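DinB-like Protein (Bacillus cereus ATCC 10987, PDB 3DI5) binds a divalent metal ion, nickel in this structure, as a member of the DinB family, but its biochemical role is not established. Local coordinates at residues Q4-F9 / E94-E99; T52-I57 / R86-A91. All coordinates share one frame; numbering follows the deposited sequence.

Contact 1. Residues Q4-F9 / E94-E99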
ATOM      1  N   GLN A   4      17.244  10.851   0.006  1.00 63.41           N
ATOM      2  CA  GLN A   4      18.572  10.904  -0.604  1.00 62.14           C
ATOM      3  C   GLN A   4      18.963   9.560  -1.222  1.00 60.68           C
ATOM      4  O   GLN A   4      19.595   9.529  -2.269  1.00 60.60           O
ATOM      5  CB  GLN A   4      19.626  11.342   0.422  1.00 62.10           C
ATOM      6  N   THR A   5      18.565   8.456  -0.593  1.00 59.24           N
ATOM      7  CA  THR A   5      19.049   7.136  -1.002  1.00 57.91           C
ATOM      8  C   THR A   5      17.969   6.051  -1.091  1.00 56.62           C
ATOM      9  O   THR A   5      16.941   6.117  -0.418  1.00 56.20           O
ATOM     10  CB  THR A   5      20.162   6.648  -0.030  1.00 58.17           C
ATOM     11  OG1 THR A   5      20.531   5.293  -0.344  1.00 59.26           O
ATOM     12  CG2 THR A   5      19.700   6.728   1.432  1.00 57.72           C
ATOM     13  N   ILE A   6      18.246   5.041  -1.911  1.00 55.05           N
ATOM     14  CA  ILE A   6      17.405   3.852  -2.019  1.00 54.14           C
ATOM     15  C   ILE A   6      17.316   3.089  -0.697  1.00 53.68           C
ATOM     16  O   ILE A   6      16.230   2.718  -0.274  1.00 53.74           O
ATOM     17  CB  ILE A   6      17.922   2.875  -3.099  1.00 53.85           C
ATOM     18  CG1 ILE A   6      17.871   3.512  -4.485  1.00 53.39           C
ATOM     19  CG2 ILE A   6      17.110   1.571  -3.092  1.00 54.49           C
ATOM     20  CD1 ILE A   6      16.505   3.989  -4.905  1.00 53.23           C
ATOM     21  N   GLU A   7      18.451   2.842  -0.046  1.00 52.98           N
ATOM     22  CA  GLU A   7      18.437   2.123   1.228  1.00 52.29           C
ATOM     23  C   GLU A   7      17.733   2.935   2.302  1.00 50.67           C
ATOM     24  O   GLU A   7      17.066   2.373   3.152  1.00 51.06           O
ATOM     25  CB  GLU A   7      19.857   1.754   1.690  1.00 52.96           C
ATOM     26  CG  GLU A   7      20.575   0.738   0.788  1.00 55.77           C
ATOM     27  CD  GLU A   7      19.744  -0.509   0.476  1.00 59.09           C
ATOM     28  OE1 GLU A   7      19.148  -1.096   1.423  1.00 61.36           O
ATOM     29  OE2 GLU A   7      19.703  -0.901  -0.722  1.00 60.81           O
ATOM     30  N   GLY A   8      17.862   4.251   2.252  1.00 48.43           N
ATOM     31  CA  GLY A   8      17.161   5.117   3.184  1.00 47.15           C
ATOM     32  C   GLY A   8      15.655   4.966   3.071  1.00 46.15           C
ATOM     33  O   GLY A   8      14.950   4.956   4.085  1.00 45.59           O
ATOM     34  N   PHE A   9      15.159   4.850   1.838  1.00 44.90           N
ATOM     35  CA  PHE A   9      13.733   4.646   1.596  1.00 43.84           C
ATOM     36  C   PHE A   9      13.293   3.284   2.096  1.00 43.34           C
ATOM     37  O   PHE A   9      12.218   3.161   2.667  1.00 43.35           O
ATOM     38  CB  PHE A   9      13.359   4.794   0.113  1.00 43.21           C
ATOM     39  CG  PHE A   9      11.957   4.314  -0.201  1.00 43.07           C
ATOM     40  CD1 PHE A   9      10.854   5.047   0.198  1.00 42.55           C
ATOM     41  CD2 PHE A   9      11.747   3.116  -0.862  1.00 41.66           C
ATOM     42  CE1 PHE A   9       9.570   4.596  -0.061  1.00 42.21           C
ATOM     43  CE2 PHE A   9      10.466   2.661  -1.113  1.00 41.83           C
ATOM     44  CZ  PHE A   9       9.378   3.412  -0.710  1.00 41.14           C
ATOM     45  N   GLU A  94      11.621  -5.609  -5.318  1.00 41.44           N
ATOM     46  CA  GLU A  94      12.543  -6.300  -6.212  1.00 42.47           C
ATOM     47  C   GLU A  94      12.862  -5.456  -7.441  1.00 42.47           C
ATOM     48  O   GLU A  94      13.996  -5.456  -7.916  1.00 42.48           O
ATOM     49  CB  GLU A  94      11.973  -7.647  -6.620  1.00 42.35           C
ATOM     50  CG  GLU A  94      12.260  -8.753  -5.608  1.00 43.35           C
ATOM     51  CD  GLU A  94      11.664 -10.089  -6.030  1.00 44.62           C
ATOM     52  OE1 GLU A  94      10.702 -10.066  -6.842  1.00 48.71           O
ATOM     53  OE2 GLU A  94      12.141 -11.153  -5.555  1.00 44.16           O
ATOM     54  N   ALA A  95      11.872  -4.714  -7.934  1.00 42.55           N
ATOM     55  CA  ALA A  95      12.063  -3.910  -9.144  1.00 42.83           C
ATOM     56  C   ALA A  95      12.873  -2.660  -8.817  1.00 42.87           C
ATOM     57  O   ALA A  95      13.750  -2.264  -9.576  1.00 42.78           O
ATOM     58  CB  ALA A  95      10.727  -3.556  -9.783  1.00 42.51           C
ATOM     59  N   LEU A  96      12.590  -2.070  -7.664  1.00 43.07           N
ATOM     60  CA  LEU A  96      13.319  -0.901  -7.191  1.00 43.63           C
ATOM     61  C   LEU A  96      14.802  -1.241  -7.037  1.00 44.22           C
ATOM     62  O   LEU A  96      15.656  -0.480  -7.474  1.00 44.02           O
ATOM     63  CB  LEU A  96      12.739  -0.416  -5.852  1.00 43.35           C
ATOM     64  CG  LEU A  96      12.999   1.043  -5.463  1.00 44.47           C
ATOM     65  CD1 LEU A  96      12.010   1.935  -6.161  1.00 44.85           C
ATOM     66  CD2 LEU A  96      12.888   1.244  -3.965  1.00 44.58           C
ATOM     67  N   GLN A  97      15.105  -2.384  -6.421  1.00 44.66           N
ATOM     68  CA  GLN A  97      16.500  -2.761  -6.157  1.00 45.73           C
ATOM     69  C   GLN A  97      17.250  -3.140  -7.437  1.00 45.50           C
ATOM     70  O   GLN A  97      18.458  -2.923  -7.535  1.00 44.91           O
ATOM     71  CB  GLN A  97      16.589  -3.899  -5.127  1.00 45.79           C
ATOM     72  CG  GLN A  97      16.356  -3.446  -3.673  1.00 47.48           C
ATOM     73  CD  GLN A  97      16.192  -4.607  -2.694  1.00 47.89           C
ATOM     74  OE1 GLN A  97      15.663  -4.433  -1.592  1.00 52.61           O
ATOM     75  NE2 GLN A  97      16.624  -5.795  -3.099  1.00 50.79           N
ATOM     76  N   SER A  98      16.526  -3.700  -8.408  1.00 45.59           N
ATOM     77  CA  SER A  98      17.110  -4.091  -9.692  1.00 45.39           C
ATOM     78  C   SER A  98      17.386  -2.896 -10.581  1.00 44.94           C
ATOM     79  O   SER A  98      18.464  -2.806 -11.176  1.00 44.29           O
ATOM     80  CB  SER A  98      16.168  -5.018 -10.445  1.00 45.21           C
ATOM     81  OG  SER A  98      15.929  -6.182  -9.690  1.00 47.85           O
ATOM     82  N   GLU A  99      16.417  -1.980 -10.665  1.00 44.39           N
ATOM     83  CA  GLU A  99      16.431  -0.948 -11.701  1.00 44.11           C
ATOM     84  C   GLU A  99      16.899   0.439 -11.262  1.00 44.04           C
ATOM     85  O   GLU A  99      17.423   1.186 -12.086  1.00 44.30           O
ATOM     86  CB  GLU A  99      15.065  -0.876 -12.394  1.00 43.90           C
ATOM     87  CG  GLU A  99      14.642  -2.211 -13.074  1.00 44.83           C
ATOM     88  CD  GLU A  99      15.489  -2.573 -14.303  1.00 43.08           C
TER
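I6 and F9, one helical turn apart, both rest on L96, a small case of how two residues three apart on one helix can share a single leucine of another. T5 starts the arrangement from the N-cap position: its carbonyl O receives F9 N at 3.1 Å, closing the first turn, while T5 OG1 and I6 N both bond to D102 OD1, a carboxylate just beyond the partner helix. I6 then enters the interface with its beta-branch methyl, CG2 lying 4.3 Å from L96 CD2; the same side chain also touches W100. F9 makes the closer approach. With CG anti to the backbone N (chi1 168°), its ring is set beside the leucine, and L96 CD2 sits 3.8 Å from F9 CD2. This one methyl meets the ring obliquely, next to CD2 and CE2, and the two side chains run at roughly a right angle to each other. Further ring packing comes from W13, nearly parallel to F9, and from Y3, edge to face. Beyond the interface, S98 OG reaches back 2.7 Å to E94 O, which also takes S98 N from the opposite face of its carbonyl plane. Here the start of helix 6-26 meets the end of helix 78-99, the antiparallel helix pairing expected in the DinB four-helix bundle.

Contact 2. Residues T52-I57 / R86-A91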
ATOM      1  N   THR A  52      -3.815  -2.367  -4.122  1.00 37.01           N
ATOM      2  CA  THR A  52      -3.819  -1.923  -5.504  1.00 37.55           C
ATOM      3  C   THR A  52      -3.123  -0.594  -5.683  1.00 38.58           C
ATOM      4  O   THR A  52      -2.610  -0.316  -6.782  1.00 38.83           O
ATOM      5  CB  THR A  52      -5.255  -1.810  -6.102  1.00 38.09           C
ATOM      6  OG1 THR A  52      -6.018  -0.826  -5.381  1.00 37.78           O
ATOM      7  CG2 THR A  52      -5.957  -3.096  -6.026  1.00 35.80           C
ATOM      8  N   ALA A  53      -3.090   0.216  -4.615  1.00 39.48           N
ATOM      9  CA  ALA A  53      -2.425   1.507  -4.625  1.00 39.44           C
ATOM     10  C   ALA A  53      -0.935   1.445  -4.945  1.00 40.87           C
ATOM     11  O   ALA A  53      -0.387   2.438  -5.429  1.00 39.51           O
ATOM     12  CB  ALA A  53      -2.669   2.274  -3.291  1.00 40.12           C
ATOM     13  N   ILE A  54      -0.285   0.271  -4.773  1.00 41.91           N
ATOM     14  CA  ILE A  54       1.168   0.192  -4.988  1.00 42.87           C
ATOM     15  C   ILE A  54       1.495   0.375  -6.488  1.00 43.37           C
ATOM     16  O   ILE A  54       2.212   1.325  -6.844  1.00 42.52           O
ATOM     17  CB  ILE A  54       1.820  -1.084  -4.349  1.00 43.00           C
ATOM     18  CG1 ILE A  54       1.842  -0.951  -2.823  1.00 44.60           C
ATOM     19  CG2 ILE A  54       3.240  -1.277  -4.818  1.00 43.32           C
ATOM     20  CD1 ILE A  54       2.005  -2.287  -2.068  1.00 42.31           C
ATOM     21  N   PRO A  55       0.983  -0.517  -7.368  1.00 43.64           N
ATOM     22  CA  PRO A  55       1.130  -0.253  -8.803  1.00 43.62           C
ATOM     23  C   PRO A  55       0.481   1.032  -9.346  1.00 44.27           C
ATOM     24  O   PRO A  55       0.972   1.545 -10.341  1.00 44.52           O
ATOM     25  CB  PRO A  55       0.546  -1.507  -9.471  1.00 44.47           C
ATOM     26  CG  PRO A  55      -0.267  -2.192  -8.412  1.00 43.73           C
ATOM     27  CD  PRO A  55       0.329  -1.812  -7.099  1.00 43.31           C
ATOM     28  N   VAL A  56      -0.551   1.588  -8.699  1.00 43.45           N
ATOM     29  CA  VAL A  56      -1.229   2.766  -9.247  1.00 43.07           C
ATOM     30  C   VAL A  56      -0.399   4.032  -9.000  1.00 42.92           C
ATOM     31  O   VAL A  56      -0.190   4.862  -9.899  1.00 42.72           O
ATOM     32  CB  VAL A  56      -2.662   2.908  -8.683  1.00 43.39           C
ATOM     33  CG1 VAL A  56      -3.288   4.269  -9.078  1.00 43.13           C
ATOM     34  CG2 VAL A  56      -3.527   1.718  -9.159  1.00 41.78           C
ATOM     35  N   ILE A  57       0.088   4.177  -7.777  1.00 42.45           N
ATOM     36  CA  ILE A  57       0.914   5.323  -7.450  1.00 42.54           C
ATOM     37  C   ILE A  57       2.269   5.227  -8.203  1.00 42.86           C
ATOM     38  O   ILE A  57       2.781   6.221  -8.686  1.00 43.17           O
ATOM     39  CB  ILE A  57       1.063   5.482  -5.910  1.00 42.17           C
ATOM     40  CG1 ILE A  57      -0.245   6.022  -5.308  1.00 41.57           C
ATOM     41  CG2 ILE A  57       2.273   6.327  -5.568  1.00 40.86           C
ATOM     42  CD1 ILE A  57      -0.233   6.121  -3.763  1.00 40.57           C
ATOM     43  N   ARG A  86       1.463  -9.027   0.138  1.00 43.13           N
ATOM     44  CA  ARG A  86       2.796  -9.599   0.291  1.00 44.43           C
ATOM     45  C   ARG A  86       3.458  -9.719  -1.075  1.00 44.49           C
ATOM     46  O   ARG A  86       4.600  -9.295  -1.254  1.00 45.40           O
ATOM     47  CB  ARG A  86       2.734 -10.977   0.962  1.00 44.20           C
ATOM     48  CG  ARG A  86       4.101 -11.639   1.135  1.00 45.42           C
ATOM     49  CD  ARG A  86       4.055 -12.930   1.937  1.00 46.23           C
ATOM     50  NE  ARG A  86       3.550 -12.695   3.289  1.00 47.92           N
ATOM     51  CZ  ARG A  86       2.345 -13.052   3.740  1.00 49.12           C
ATOM     52  NH1 ARG A  86       1.475 -13.711   2.966  1.00 49.26           N
ATOM     53  NH2 ARG A  86       2.012 -12.755   4.998  1.00 49.86           N
ATOM     54  N   LYS A  87       2.710 -10.283  -2.022  1.00 44.41           N
ATOM     55  CA  LYS A  87       3.167 -10.563  -3.391  1.00 44.22           C
ATOM     56  C   LYS A  87       3.622  -9.303  -4.113  1.00 44.21           C
ATOM     57  O   LYS A  87       4.737  -9.260  -4.660  1.00 44.20           O
ATOM     58  CB  LYS A  87       2.017 -11.197  -4.189  1.00 44.43           C
ATOM     59  CG  LYS A  87       2.395 -12.309  -5.127  1.00 44.56           C
ATOM     60  CD  LYS A  87       1.136 -13.030  -5.619  1.00 44.07           C
ATOM     61  N   VAL A  88       2.762  -8.286  -4.120  1.00 43.34           N
ATOM     62  CA  VAL A  88       3.026  -7.077  -4.889  1.00 43.89           C
ATOM     63  C   VAL A  88       4.093  -6.190  -4.237  1.00 43.64           C
ATOM     64  O   VAL A  88       4.857  -5.529  -4.935  1.00 43.37           O
ATOM     65  CB  VAL A  88       1.737  -6.260  -5.180  1.00 43.25           C
ATOM     66  CG1 VAL A  88       1.256  -5.505  -3.952  1.00 44.08           C
ATOM     67  CG2 VAL A  88       1.997  -5.317  -6.321  1.00 44.87           C
ATOM     68  N   ASN A  89       4.160  -6.192  -2.906  1.00 43.54           N
ATOM     69  CA  ASN A  89       5.254  -5.515  -2.222  1.00 43.84           C
ATOM     70  C   ASN A  89       6.602  -6.138  -2.605  1.00 42.62           C
ATOM     71  O   ASN A  89       7.560  -5.440  -2.868  1.00 42.64           O
ATOM     72  CB  ASN A  89       5.079  -5.521  -0.700  1.00 44.30           C
ATOM     73  CG  ASN A  89       6.117  -4.648  -0.006  1.00 46.95           C
ATOM     74  OD1 ASN A  89       6.241  -3.463  -0.314  1.00 53.28           O
ATOM     75  ND2 ASN A  89       6.896  -5.235   0.889  1.00 48.55           N
ATOM     76  N   THR A  90       6.663  -7.460  -2.657  1.00 41.84           N
ATOM     77  CA  THR A  90       7.878  -8.134  -3.049  1.00 40.67           C
ATOM     78  C   THR A  90       8.286  -7.803  -4.484  1.00 39.96           C
ATOM     79  O   THR A  90       9.467  -7.543  -4.754  1.00 39.37           O
ATOM     80  CB  THR A  90       7.735  -9.641  -2.871  1.00 40.97           C
ATOM     81  OG1 THR A  90       7.654  -9.921  -1.473  1.00 41.62           O
ATOM     82  CG2 THR A  90       8.929 -10.385  -3.454  1.00 40.72           C
ATOM     83  N   ALA A  91       7.322  -7.814  -5.400  1.00 38.61           N
ATOM     84  CA  ALA A  91       7.605  -7.499  -6.800  1.00 37.69           C
ATOM     85  C   ALA A  91       8.048  -6.034  -6.906  1.00 36.75           C
ATOM     86  O   ALA A  91       8.913  -5.663  -7.684  1.00 35.66           O
ATOM     87  CB  ALA A  91       6.369  -7.748  -7.644  1.00 37.51           C
TER
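I54 and V88 meet inside the four-helix bundle of the DinB fold, where helix 43-58 runs in broadly the same direction as helix 78-99 and the contact is wholly apolar. It illustrates how a beta-branched residue can serve two partners at once, one with each methyl. V88 CG1, lying between its own backbone N and carbonyl carbon (chi1 75°), touches I54 CD1 at 3.8 Å. V88 CG2 meets the proline instead. I54 makes its approach with the far end of its longer branch: CG1 is anti to the carbonyl carbon and the chain is extended beyond it (chi2 160°), which brings CD1 up to the valine. The isoleucine and valine side chains lie alongside each other, running in opposite senses. L125, F65, Y85 and F92 also touch I54, placing it deep in the core. P55 has no N-H to offer the preceding turn, and the helix is kinked at this residue; just after it, V56 N makes a weak bond to T52 O at 3.4 Å. On the partner helix, N89 OD1 accepts a bond from W13 NE1 of helix 6-26. P55 crosses V88 at about a right angle, bringing the ring carbon P55 CD 4.0 Å from V88 CG2.

How the contacts relate
Both contacts use helix 78-99 but draw on different stretches and partners: contact 1 joins its last turn to the start of helix 6-26, while contact 2 joins its middle to helix 43-58. Contact 2 is nested within the chain loop that contact 1 closes. The touching residues are buried in each, yet contact 1 sits toward the end of the bundle, its centre about 17 Å from the centre of the chain, that of contact 2 about 6 Å. An aromatic ring and the D102 carboxylate bonded to T5 OG1 and I6 N mark the former; purely aliphatic groups make the latter, whose I54 side chain is about 8 Å from that of the nickel ligand H128, against about 11 Å for F9.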